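Local atomic coordinates of enoyl-[acyl-carrier-protein] reductase [FMN] (Thermotoga maritima, PDB entry 5GVJ), a protein that probably reduces the double bond of enoyl-acyl-carrier-protein intermediates in bacterial fatty-acid synthesis, using FMN and NADH. Residues A[13-19]-A[37-42]; A[48-54]-A[81-86]; A[57-61]-A[89-93]; A[100-105]-A[127-133]. The protein carries 1 engineered substitution. All coordinates share one frame; numbering follows the deposited sequence.

All four contacts belong to one flavoprotein TIM barrel. Contact 1 closes the strand ring by joining strands 17-18 and 41-44; contacts 2 and 4 join outer helices, and contact 3 ties a helix to the loop before strand 93-97. Contacts 2 and 3 share helix 50-63, lie about 11 Å apart between centres and meet where Val85 CG1 packs on Ile57 CD1 at 4.1 Å. Contact 3 reaches contact 1 through Leu40 CD2 and Val93 CG1, 4.0 Å apart, and Val83 of contact 2 packs on Tyr104 of contact 4. Contact 1 comes nearest the FMN site, unoccupied in this model: the side chains of Ile42 and Gln191 are about 4 Å apart. Contact 4 lies away.

Contact 1: residues A[13-19]-A[37-42]; sequences IEHPILM and AGGLGI
Leu18 and Leu40 form the single backbone bridge between strand 17-18 and strand 41-44, where the first and second strands of the TIM barrel close the ring of eight parallel strands. Backbone hydrogen bonds carry the join: Leu40 N gives to Ile17 O at 2.9 Å and Met19 N to Leu40 O at 3.2 Å. Ahead of the strands, His15 N bonds to Gly38 O at 2.8 Å, and Glu14 N adds a weak bond to the same oxygen.

Two glycines let the chains come this close. Gly38 has positive phi (102°) in the Schellman motif that ends helix 28-36, and a side chain on it would strike the His15 ring; one on Gly39 would run into Ile17 O. The His15 ring turns an edge to the backbone, with Ala37 O in its plane, 3.3 Å from CD2.

The apolar contacts suit branched aliphatic residues. Leu18 and Leu40 lie side by side, pointing the same way, with Leu18 CD2 3.5 Å from Leu40 CB, while Ile13 crosses Leu40 at about a right angle. Ile42 also packs on Gln191, an FMN-binding residue.

Flexible Met19 closes the far end. Its CG sits between the backbone N and the carbonyl carbon (chi1 76°), bringing the sulfur to the neighbouring chain, where Ile42 N makes a weak hydrogen bond to Met19 SD at 3.4 Å.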
# COMPACT_ATOMS: atom_id res chain seq x y z
N ILE A 13 2.18 -3.35 -26.75
CA ILE A 13 1.01 -2.51 -26.59
C ILE A 13 1.48 -1.07 -26.42
O ILE A 13 2.66 -0.80 -26.19
CB ILE A 13 0.14 -2.93 -25.40
CG1 ILE A 13 0.95 -2.87 -24.10
CG2 ILE A 13 -0.40 -4.33 -25.62
CD1 ILE A 13 0.20 -3.41 -22.90
N GLU A 14 0.53 -0.16 -26.50
CA GLU A 14 0.83 1.27 -26.47
C GLU A 14 0.97 1.78 -25.04
O GLU A 14 1.82 2.63 -24.77
CB GLU A 14 -0.27 2.02 -27.22
CG GLU A 14 -0.07 3.51 -27.34
CD GLU A 14 -1.17 4.19 -28.15
OE1 GLU A 14 -2.18 3.53 -28.49
OE2 GLU A 14 -1.01 5.40 -28.45
N HIS A 15 0.14 1.29 -24.11
CA HIS A 15 0.14 1.87 -22.78
C HIS A 15 0.45 0.79 -21.74
O HIS A 15 -0.00 -0.34 -21.88
CB HIS A 15 -1.20 2.52 -22.42
CG HIS A 15 -1.74 3.43 -23.48
ND1 HIS A 15 -1.09 4.57 -23.89
CD2 HIS A 15 -2.88 3.36 -24.21
CE1 HIS A 15 -1.80 5.16 -24.83
NE2 HIS A 15 -2.89 4.45 -25.05
N PRO A 16 1.18 1.14 -20.67
CA PRO A 16 1.57 0.15 -19.64
C PRO A 16 0.46 -0.08 -18.62
O PRO A 16 0.65 0.08 -17.41
CB PRO A 16 2.81 0.80 -19.02
CG PRO A 16 2.42 2.29 -19.05
CD PRO A 16 1.72 2.48 -20.38
N ILE A 17 -0.72 -0.45 -19.11
CA ILE A 17 -1.94 -0.51 -18.32
C ILE A 17 -2.66 -1.81 -18.64
O ILE A 17 -2.98 -2.06 -19.81
CB ILE A 17 -2.84 0.71 -18.60
CG1 ILE A 17 -2.11 2.00 -18.20
CG2 ILE A 17 -4.16 0.59 -17.86
CD1 ILE A 17 -2.87 3.29 -18.58
N LEU A 18 -2.90 -2.64 -17.62
CA LEU A 18 -3.67 -3.87 -17.77
C LEU A 18 -4.98 -3.75 -17.01
O LEU A 18 -5.06 -3.07 -15.99
CB LEU A 18 -2.93 -5.11 -17.25
CG LEU A 18 -1.44 -5.41 -17.44
CD1 LEU A 18 -1.15 -6.89 -17.12
CD2 LEU A 18 -0.89 -5.00 -18.78
N MET A 19 -6.03 -4.40 -17.53
CA MET A 19 -7.25 -4.61 -16.75
C MET A 19 -7.08 -5.88 -15.92
O MET A 19 -6.08 -6.59 -16.03
CB MET A 19 -8.48 -4.71 -17.67
CG MET A 19 -8.63 -6.02 -18.41
SD MET A 19 -10.12 -6.12 -19.46
CE MET A 19 -11.17 -7.16 -18.45
N ALA A 37 -8.14 0.28 -27.00
CA ALA A 37 -7.69 1.56 -26.44
C ALA A 37 -6.20 1.61 -26.15
O ALA A 37 -5.73 2.65 -25.66
CB ALA A 37 -8.45 1.87 -25.15
N GLY A 38 -5.44 0.54 -26.40
CA GLY A 38 -4.00 0.57 -26.27
C GLY A 38 -3.41 -0.05 -25.02
O GLY A 38 -2.18 -0.09 -24.88
N GLY A 39 -4.24 -0.53 -24.10
CA GLY A 39 -3.80 -1.27 -22.94
C GLY A 39 -3.84 -2.76 -23.21
O GLY A 39 -3.87 -3.20 -24.36
N LEU A 40 -3.84 -3.55 -22.14
CA LEU A 40 -3.96 -5.00 -22.30
C LEU A 40 -5.30 -5.44 -21.72
O LEU A 40 -5.45 -5.54 -20.51
CB LEU A 40 -2.81 -5.76 -21.64
CG LEU A 40 -2.80 -7.23 -22.06
CD1 LEU A 40 -2.10 -7.40 -23.42
CD2 LEU A 40 -2.15 -8.13 -20.99
N GLY A 41 -6.27 -5.72 -22.59
CA GLY A 41 -7.47 -6.38 -22.15
C GLY A 41 -7.18 -7.82 -21.80
O GLY A 41 -6.28 -8.45 -22.34
N ILE A 42 -7.94 -8.35 -20.85
CA ILE A 42 -7.66 -9.69 -20.35
C ILE A 42 -8.99 -10.42 -20.17
O ILE A 42 -9.88 -9.91 -19.49
CB ILE A 42 -6.87 -9.69 -19.04
CG1 ILE A 42 -5.44 -9.20 -19.29
CG2 ILE A 42 -6.85 -11.09 -18.44
CD1 ILE A 42 -4.61 -8.97 -18.01

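Contact 2: residues A[48-54]-A[81-86]; sequences MKPDDLR and DLVKVC
Leu53 reaches from helix 50-63 into the groove between Leu82 and Val85 of helix 79-88. Leu53 CB lies 3.9 Å from Leu82 CD2. Leu53 CG, swung opposite the backbone N (chi1 178°), comes within 3.9 Å of Val85 CG1. At the tip, Leu53 CD2 touches Leu82 CD2 at 3.7 Å, packs against Val85 CG1 and has Cys86 SG at 4.1 Å. Leucine suits the place because this single methyl, on its stem, reaches all three.

The two helices are neighbours on the outside of the TIM barrel, each following its own strand; their short segments run nearly parallel, at 26°, with axes 9.5 Å apart. At the start of the first, the compact ring of Pro50 sets CG 3.6 Å from Asp81 CB and CB against Val85 CG2.

Arg54 works at the more exposed side. Its extended chain lays CG on Val85 CG1, and Val85 CG2 sits over one guanidinium face. Arg54 NH1 forms a salt bridge with Asp51 OD1 at 3.3 Å, which probably helps offset the like charge of Lys84 at the guanidinium edge. A leucine in place of this arginine would probably leave the Asp51 carboxylate without its mate and Val85 CG2 without its flat cover.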
# COMPACT_ATOMS: atom_id res chain seq x y z
N MET A 48 -14.66 -20.61 -16.81
CA MET A 48 -14.88 -21.06 -18.18
C MET A 48 -14.47 -22.51 -18.36
O MET A 48 -13.55 -23.01 -17.70
CB MET A 48 -14.12 -20.17 -19.17
CG MET A 48 -14.72 -18.79 -19.39
SD MET A 48 -13.78 -17.94 -20.68
CE MET A 48 -14.54 -16.32 -20.71
N LYS A 49 -15.18 -23.19 -19.26
CA LYS A 49 -14.76 -24.45 -19.86
C LYS A 49 -14.04 -24.15 -21.16
O LYS A 49 -14.21 -23.08 -21.74
CB LYS A 49 -15.97 -25.35 -20.09
CG LYS A 49 -16.61 -25.86 -18.80
CD LYS A 49 -17.87 -26.68 -19.07
CE LYS A 49 -19.02 -26.23 -18.18
NZ LYS A 49 -18.54 -25.53 -16.95
N PRO A 50 -13.19 -25.08 -21.64
CA PRO A 50 -12.43 -24.80 -22.87
C PRO A 50 -13.26 -24.24 -24.01
O PRO A 50 -12.82 -23.29 -24.67
CB PRO A 50 -11.82 -26.17 -23.21
CG PRO A 50 -11.64 -26.82 -21.90
CD PRO A 50 -12.83 -26.39 -21.06
N ASP A 51 -14.46 -24.78 -24.24
CA ASP A 51 -15.30 -24.26 -25.31
C ASP A 51 -15.64 -22.79 -25.09
O ASP A 51 -15.59 -21.99 -26.03
CB ASP A 51 -16.59 -25.08 -25.43
CG ASP A 51 -16.43 -26.28 -26.35
OD1 ASP A 51 -15.85 -26.10 -27.45
OD2 ASP A 51 -16.89 -27.38 -25.99
N ASP A 52 -15.99 -22.43 -23.85
CA ASP A 52 -16.29 -21.04 -23.52
C ASP A 52 -15.11 -20.13 -23.84
O ASP A 52 -15.29 -19.05 -24.42
CB ASP A 52 -16.65 -20.93 -22.04
CG ASP A 52 -17.81 -21.83 -21.65
OD1 ASP A 52 -18.76 -21.92 -22.45
OD2 ASP A 52 -17.76 -22.42 -20.55
N LEU A 53 -13.90 -20.54 -23.45
CA LEU A 53 -12.72 -19.72 -23.72
C LEU A 53 -12.48 -19.57 -25.22
O LEU A 53 -12.14 -18.48 -25.68
CB LEU A 53 -11.48 -20.30 -23.04
CG LEU A 53 -10.20 -19.51 -23.31
CD1 LEU A 53 -10.37 -18.04 -22.94
CD2 LEU A 53 -9.04 -20.10 -22.53
N ARG A 54 -12.62 -20.66 -25.98
CA ARG A 54 -12.45 -20.57 -27.43
C ARG A 54 -13.38 -19.51 -28.02
O ARG A 54 -12.94 -18.65 -28.80
CB ARG A 54 -12.72 -21.92 -28.10
CG ARG A 54 -11.59 -22.91 -28.01
CD ARG A 54 -11.84 -24.14 -28.89
NE ARG A 54 -10.99 -25.23 -28.45
CZ ARG A 54 -11.36 -26.17 -27.58
NH1 ARG A 54 -12.60 -26.16 -27.09
NH2 ARG A 54 -10.51 -27.11 -27.21
N ASP A 81 -6.45 -27.94 -19.70
CA ASP A 81 -7.11 -27.75 -20.99
C ASP A 81 -7.21 -26.29 -21.38
O ASP A 81 -7.16 -25.97 -22.57
CB ASP A 81 -8.50 -28.37 -20.96
CG ASP A 81 -8.46 -29.88 -20.86
OD1 ASP A 81 -7.51 -30.47 -21.41
OD2 ASP A 81 -9.37 -30.46 -20.25
N LEU A 82 -7.36 -25.38 -20.41
CA LEU A 82 -7.44 -23.96 -20.74
C LEU A 82 -6.09 -23.44 -21.22
O LEU A 82 -6.03 -22.60 -22.13
CB LEU A 82 -7.95 -23.17 -19.53
CG LEU A 82 -9.43 -23.32 -19.18
CD1 LEU A 82 -9.76 -22.61 -17.88
CD2 LEU A 82 -10.33 -22.80 -20.30
N VAL A 83 -5.00 -23.92 -20.62
CA VAL A 83 -3.66 -23.60 -21.12
C VAL A 83 -3.50 -24.09 -22.56
O VAL A 83 -2.96 -23.38 -23.42
CB VAL A 83 -2.59 -24.21 -20.20
CG1 VAL A 83 -1.21 -24.13 -20.84
CG2 VAL A 83 -2.60 -23.52 -18.82
N LYS A 84 -3.95 -25.32 -22.83
CA LYS A 84 -3.87 -25.87 -24.19
C LYS A 84 -4.68 -25.03 -25.17
O LYS A 84 -4.22 -24.78 -26.29
CB LYS A 84 -4.32 -27.34 -24.14
CG LYS A 84 -5.23 -27.91 -25.24
CD LYS A 84 -4.53 -28.15 -26.57
CE LYS A 84 -5.56 -28.49 -27.65
NZ LYS A 84 -6.62 -27.41 -27.65
N VAL A 85 -5.85 -24.53 -24.76
CA VAL A 85 -6.60 -23.61 -25.61
C VAL A 85 -5.75 -22.38 -25.94
O VAL A 85 -5.73 -21.91 -27.09
CB VAL A 85 -7.93 -23.19 -24.96
CG1 VAL A 85 -8.61 -22.09 -25.79
CG2 VAL A 85 -8.86 -24.39 -24.80
N CYS A 86 -5.07 -21.82 -24.94
CA CYS A 86 -4.30 -20.61 -25.17
C CYS A 86 -3.17 -20.85 -26.15
O CYS A 86 -2.82 -19.97 -26.94
CB CYS A 86 -3.75 -20.07 -23.84
SG CYS A 86 -5.05 -19.32 -22.84

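Contact 3: residues A[57-61]-A[89-93]; sequences ISELR and EKVPV
Arg61 on helix 50-63 grips Glu89 O, a backbone carbonyl just past the end of helix 79-88, with both terminal nitrogens. Arg61 NH1 bonds to Glu89 O at 2.7 Å and Arg61 NH2 bonds to Glu89 O at 2.8 Å. The oxygen lies only 1° out of the guanidinium plane, so the group meets it end-on, as a flat fork closing on one atom. A weak bond from Arg61 NH2 to Lys90 O, 3.1 Å long, adds a second carbonyl at the edge and probably limits rotation of the group.

The side chain achieves this by stretching out. CG lies opposite the carbonyl carbon (chi1 -79°), and the extended run from CG to NE carries the guanidinium across from helix to loop, a distance that suits a long, donor-rich arginine. Carbonyls at a helix C-terminus tend to carry extra negative charge, which its positive charge is likely to complement. The Glu89 side chain is bent at chi2, and its OE1 stays 4.8 Å from Arg61 NH1, not in contact.

Ile57, one turn earlier, makes the apolar half. Its CD1 meets Val91 CG2 at 3.5 Å, the two side chains crossing at about a right angle, and lies 4.1 Å from Glu89 CB.

Lys90, with positive phi, is the C-prime residue of the Schellman motif that ends helix 79-88, turning the chain toward strand 93-97. On the barrel side of the loop, Val91 packs on Val70 and Pro92 on Phe68, both of strand 68-73, while Leu60 of helix 50-63 turns to Ala31 and Ala32 of helix 28-36.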
# COMPACT_ATOMS: atom_id res chain seq x y z
N ILE A 57 -12.33 -15.97 -27.03
CA ILE A 57 -11.19 -15.47 -27.79
C ILE A 57 -11.64 -15.04 -29.17
O ILE A 57 -11.23 -13.98 -29.67
CB ILE A 57 -10.09 -16.54 -27.86
CG1 ILE A 57 -9.51 -16.80 -26.46
CG2 ILE A 57 -9.00 -16.10 -28.83
CD1 ILE A 57 -8.60 -18.01 -26.40
N SER A 58 -12.51 -15.83 -29.80
CA SER A 58 -13.00 -15.50 -31.13
C SER A 58 -13.75 -14.17 -31.14
O SER A 58 -13.53 -13.34 -32.03
CB SER A 58 -13.90 -16.62 -31.66
OG SER A 58 -14.28 -16.33 -32.99
N GLU A 59 -14.61 -13.94 -30.16
CA GLU A 59 -15.37 -12.70 -30.21
C GLU A 59 -14.51 -11.49 -29.89
O GLU A 59 -14.76 -10.40 -30.41
CB GLU A 59 -16.60 -12.75 -29.32
CG GLU A 59 -16.43 -13.28 -27.94
CD GLU A 59 -17.79 -13.61 -27.32
OE1 GLU A 59 -18.48 -14.50 -27.85
OE2 GLU A 59 -18.17 -12.95 -26.33
N LEU A 60 -13.47 -11.65 -29.05
CA LEU A 60 -12.54 -10.53 -28.86
C LEU A 60 -11.85 -10.17 -30.16
O LEU A 60 -11.74 -8.99 -30.51
CB LEU A 60 -11.51 -10.85 -27.76
CG LEU A 60 -10.49 -9.74 -27.47
CD1 LEU A 60 -10.09 -9.74 -26.01
CD2 LEU A 60 -9.24 -9.87 -28.34
N ARG A 61 -11.36 -11.18 -30.90
CA ARG A 61 -10.65 -10.91 -32.14
C ARG A 61 -11.55 -10.38 -33.26
O ARG A 61 -11.05 -9.77 -34.21
CB ARG A 61 -9.93 -12.18 -32.61
CG ARG A 61 -8.63 -12.45 -31.85
CD ARG A 61 -7.99 -13.76 -32.27
NE ARG A 61 -6.64 -13.87 -31.76
CZ ARG A 61 -6.06 -15.01 -31.41
NH1 ARG A 61 -6.73 -16.15 -31.51
NH2 ARG A 61 -4.81 -15.01 -30.95
N GLU A 89 -4.90 -21.35 -29.85
CA GLU A 89 -5.43 -20.11 -30.41
C GLU A 89 -4.40 -18.97 -30.41
O GLU A 89 -4.78 -17.81 -30.65
CB GLU A 89 -6.70 -19.70 -29.66
CG GLU A 89 -7.73 -20.82 -29.55
CD GLU A 89 -8.14 -21.41 -30.90
OE1 GLU A 89 -8.28 -20.65 -31.88
OE2 GLU A 89 -8.33 -22.64 -30.99
N LYS A 90 -3.12 -19.27 -30.18
CA LYS A 90 -2.03 -18.28 -30.22
C LYS A 90 -2.34 -17.05 -29.36
O LYS A 90 -2.13 -15.91 -29.76
CB LYS A 90 -1.73 -17.86 -31.66
CG LYS A 90 -1.57 -19.01 -32.66
CD LYS A 90 -0.52 -19.99 -32.22
CE LYS A 90 0.89 -19.58 -32.67
NZ LYS A 90 1.93 -20.47 -32.05
N VAL A 91 -2.84 -17.29 -28.15
CA VAL A 91 -3.07 -16.19 -27.20
C VAL A 91 -1.74 -15.50 -26.89
O VAL A 91 -0.77 -16.17 -26.49
CB VAL A 91 -3.73 -16.73 -25.93
CG1 VAL A 91 -3.69 -15.69 -24.83
CG2 VAL A 91 -5.18 -17.12 -26.24
N PRO A 92 -1.62 -14.18 -27.07
CA PRO A 92 -0.30 -13.55 -26.95
C PRO A 92 0.22 -13.51 -25.52
O PRO A 92 1.44 -13.54 -25.32
CB PRO A 92 -0.52 -12.13 -27.50
CG PRO A 92 -1.84 -12.14 -28.14
CD PRO A 92 -2.65 -13.23 -27.52
N VAL A 93 -0.66 -13.42 -24.52
CA VAL A 93 -0.28 -13.18 -23.13
C VAL A 93 -1.17 -14.04 -22.24
O VAL A 93 -2.39 -14.06 -22.40
CB VAL A 93 -0.43 -11.70 -22.73
CG1 VAL A 93 0.05 -11.49 -21.28
CG2 VAL A 93 0.32 -10.80 -23.70

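Contact 4: residues A[100-105]-A[127-133]; sequences NPTKYI and MVERAGA
Two successive helices of the TIM-barrel outer layer meet here, the start of helix 102-110 against the end of helix 122-130, with Ile105 pressed on Ala131 and Gly132. Its two branches divide the work. CG2, opposite the backbone N, lies 3.3 Å from Ala131 O and 3.7 Å from Gly132 C. CG1, opposite the carbonyl carbon (chi1 -62°), carries CD1 to 3.8 Å from Ala131 CB. Isoleucine suits the spot because its beta-branch gives two arms, CG2 for the backbone of Ala131 and Gly132 and CD1 for the Ala131 methyl. A glycine in its place would probably open a gap beside Ala131 and leave the Gly132 turn without its apolar cover.

Small residues opposite keep the helices close. Ala131 CB touches Thr102 CG2 at 3.6 Å. Gly132 has positive phi (110°) in a Schellman motif, a conformation in which a side chain would jam against the preceding carbonyl and would also crowd Ile105 CG2.

Toward the start of the first helix, Val128 CG1 meets Pro101 CD at 4.0 Å, the two side chains crossing at about a right angle, and lies as far from Asn100 OD1. That oxygen takes a hydrogen bond from Thr102 N at 3.0 Å in an Asx turn, which suits asparagine ahead of a helix.

On the strand side of the pair, Pro101, Val128 and Ala133 all pack on Pro117 of strand 114-119, the strand that links the two helices in the chain. Adjacent helices packed together over the strand between them are typical of the repeated beta-alpha order of the TIM barrel.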
# COMPACT_ATOMS: atom_id res chain seq x y z
N ASN A 100 1.31 -21.47 -8.01
CA ASN A 100 2.57 -21.49 -8.74
C ASN A 100 2.32 -22.14 -10.10
O ASN A 100 2.00 -23.33 -10.15
CB ASN A 100 3.62 -22.28 -7.96
CG ASN A 100 4.99 -22.20 -8.58
OD1 ASN A 100 5.14 -21.91 -9.77
ND2 ASN A 100 6.01 -22.44 -7.76
N PRO A 101 2.47 -21.40 -11.22
CA PRO A 101 2.12 -21.97 -12.53
C PRO A 101 3.33 -22.52 -13.26
O PRO A 101 3.32 -22.62 -14.50
CB PRO A 101 1.52 -20.77 -13.27
CG PRO A 101 2.38 -19.62 -12.77
CD PRO A 101 2.80 -19.97 -11.33
N THR A 102 4.37 -22.86 -12.51
CA THR A 102 5.64 -23.26 -13.11
C THR A 102 5.45 -24.38 -14.12
O THR A 102 6.10 -24.40 -15.18
CB THR A 102 6.62 -23.70 -12.02
OG1 THR A 102 7.02 -22.55 -11.25
CG2 THR A 102 7.84 -24.38 -12.62
N LYS A 103 4.54 -25.32 -13.83
CA LYS A 103 4.38 -26.49 -14.68
C LYS A 103 3.93 -26.13 -16.10
O LYS A 103 4.10 -26.94 -17.01
CB LYS A 103 3.36 -27.46 -14.07
CG LYS A 103 1.91 -26.99 -14.17
CD LYS A 103 0.98 -27.84 -13.32
CE LYS A 103 1.05 -29.32 -13.71
NZ LYS A 103 0.45 -29.60 -15.06
N TYR A 104 3.37 -24.94 -16.30
CA TYR A 104 2.89 -24.55 -17.63
C TYR A 104 3.81 -23.58 -18.35
O TYR A 104 3.63 -23.37 -19.56
CB TYR A 104 1.52 -23.89 -17.52
CG TYR A 104 0.44 -24.73 -16.93
CD1 TYR A 104 0.09 -25.95 -17.49
CD2 TYR A 104 -0.27 -24.29 -15.83
CE1 TYR A 104 -0.92 -26.72 -16.95
CE2 TYR A 104 -1.28 -25.04 -15.28
CZ TYR A 104 -1.61 -26.25 -15.85
OH TYR A 104 -2.63 -27.00 -15.30
N ILE A 105 4.75 -22.95 -17.65
CA ILE A 105 5.47 -21.82 -18.22
C ILE A 105 6.18 -22.23 -19.51
O ILE A 105 6.10 -21.55 -20.54
CB ILE A 105 6.46 -21.24 -17.20
CG1 ILE A 105 5.71 -20.71 -15.97
CG2 ILE A 105 7.32 -20.17 -17.85
CD1 ILE A 105 6.62 -20.07 -14.95
N MET A 127 10.87 -17.52 -7.75
CA MET A 127 10.68 -18.87 -8.30
C MET A 127 10.19 -18.83 -9.74
O MET A 127 10.72 -19.54 -10.61
CB MET A 127 9.70 -19.65 -7.42
CG MET A 127 10.23 -19.90 -6.00
SD MET A 127 9.22 -21.10 -5.08
CE MET A 127 7.77 -20.17 -4.64
N VAL A 128 9.18 -18.00 -10.03
CA VAL A 128 8.64 -18.00 -11.38
C VAL A 128 9.60 -17.33 -12.36
O VAL A 128 9.67 -17.72 -13.53
CB VAL A 128 7.23 -17.36 -11.41
CG1 VAL A 128 6.27 -18.13 -10.51
CG2 VAL A 128 7.28 -15.91 -11.01
N GLU A 129 10.37 -16.34 -11.90
CA GLU A 129 11.45 -15.82 -12.74
C GLU A 129 12.40 -16.94 -13.16
O GLU A 129 12.74 -17.08 -14.34
CB GLU A 129 12.24 -14.72 -12.03
CG GLU A 129 13.33 -14.15 -12.93
CD GLU A 129 14.14 -13.03 -12.31
OE1 GLU A 129 14.42 -12.04 -13.01
OE2 GLU A 129 14.51 -13.15 -11.14
N ARG A 130 12.83 -17.75 -12.18
CA ARG A 130 13.75 -18.86 -12.47
C ARG A 130 13.15 -19.81 -13.50
O ARG A 130 13.86 -20.30 -14.39
CB ARG A 130 14.07 -19.61 -11.17
CG ARG A 130 15.47 -19.41 -10.64
CD ARG A 130 15.72 -20.22 -9.35
NE ARG A 130 15.35 -19.48 -8.14
CZ ARG A 130 14.39 -19.85 -7.29
NH1 ARG A 130 13.69 -20.96 -7.51
NH2 ARG A 130 14.13 -19.10 -6.23
N ALA A 131 11.86 -20.08 -13.38
CA ALA A 131 11.15 -21.01 -14.26
C ALA A 131 10.78 -20.41 -15.61
O ALA A 131 10.17 -21.11 -16.43
CB ALA A 131 9.89 -21.51 -13.55
N GLY A 132 11.12 -19.15 -15.87
CA GLY A 132 11.00 -18.58 -17.19
C GLY A 132 9.92 -17.52 -17.38
O GLY A 132 9.67 -17.12 -18.52
N ALA A 133 9.30 -17.03 -16.32
CA ALA A 133 8.28 -16.01 -16.49
C ALA A 133 8.85 -14.78 -17.20
O ALA A 133 10.00 -14.39 -16.99
CB ALA A 133 7.68 -15.61 -15.14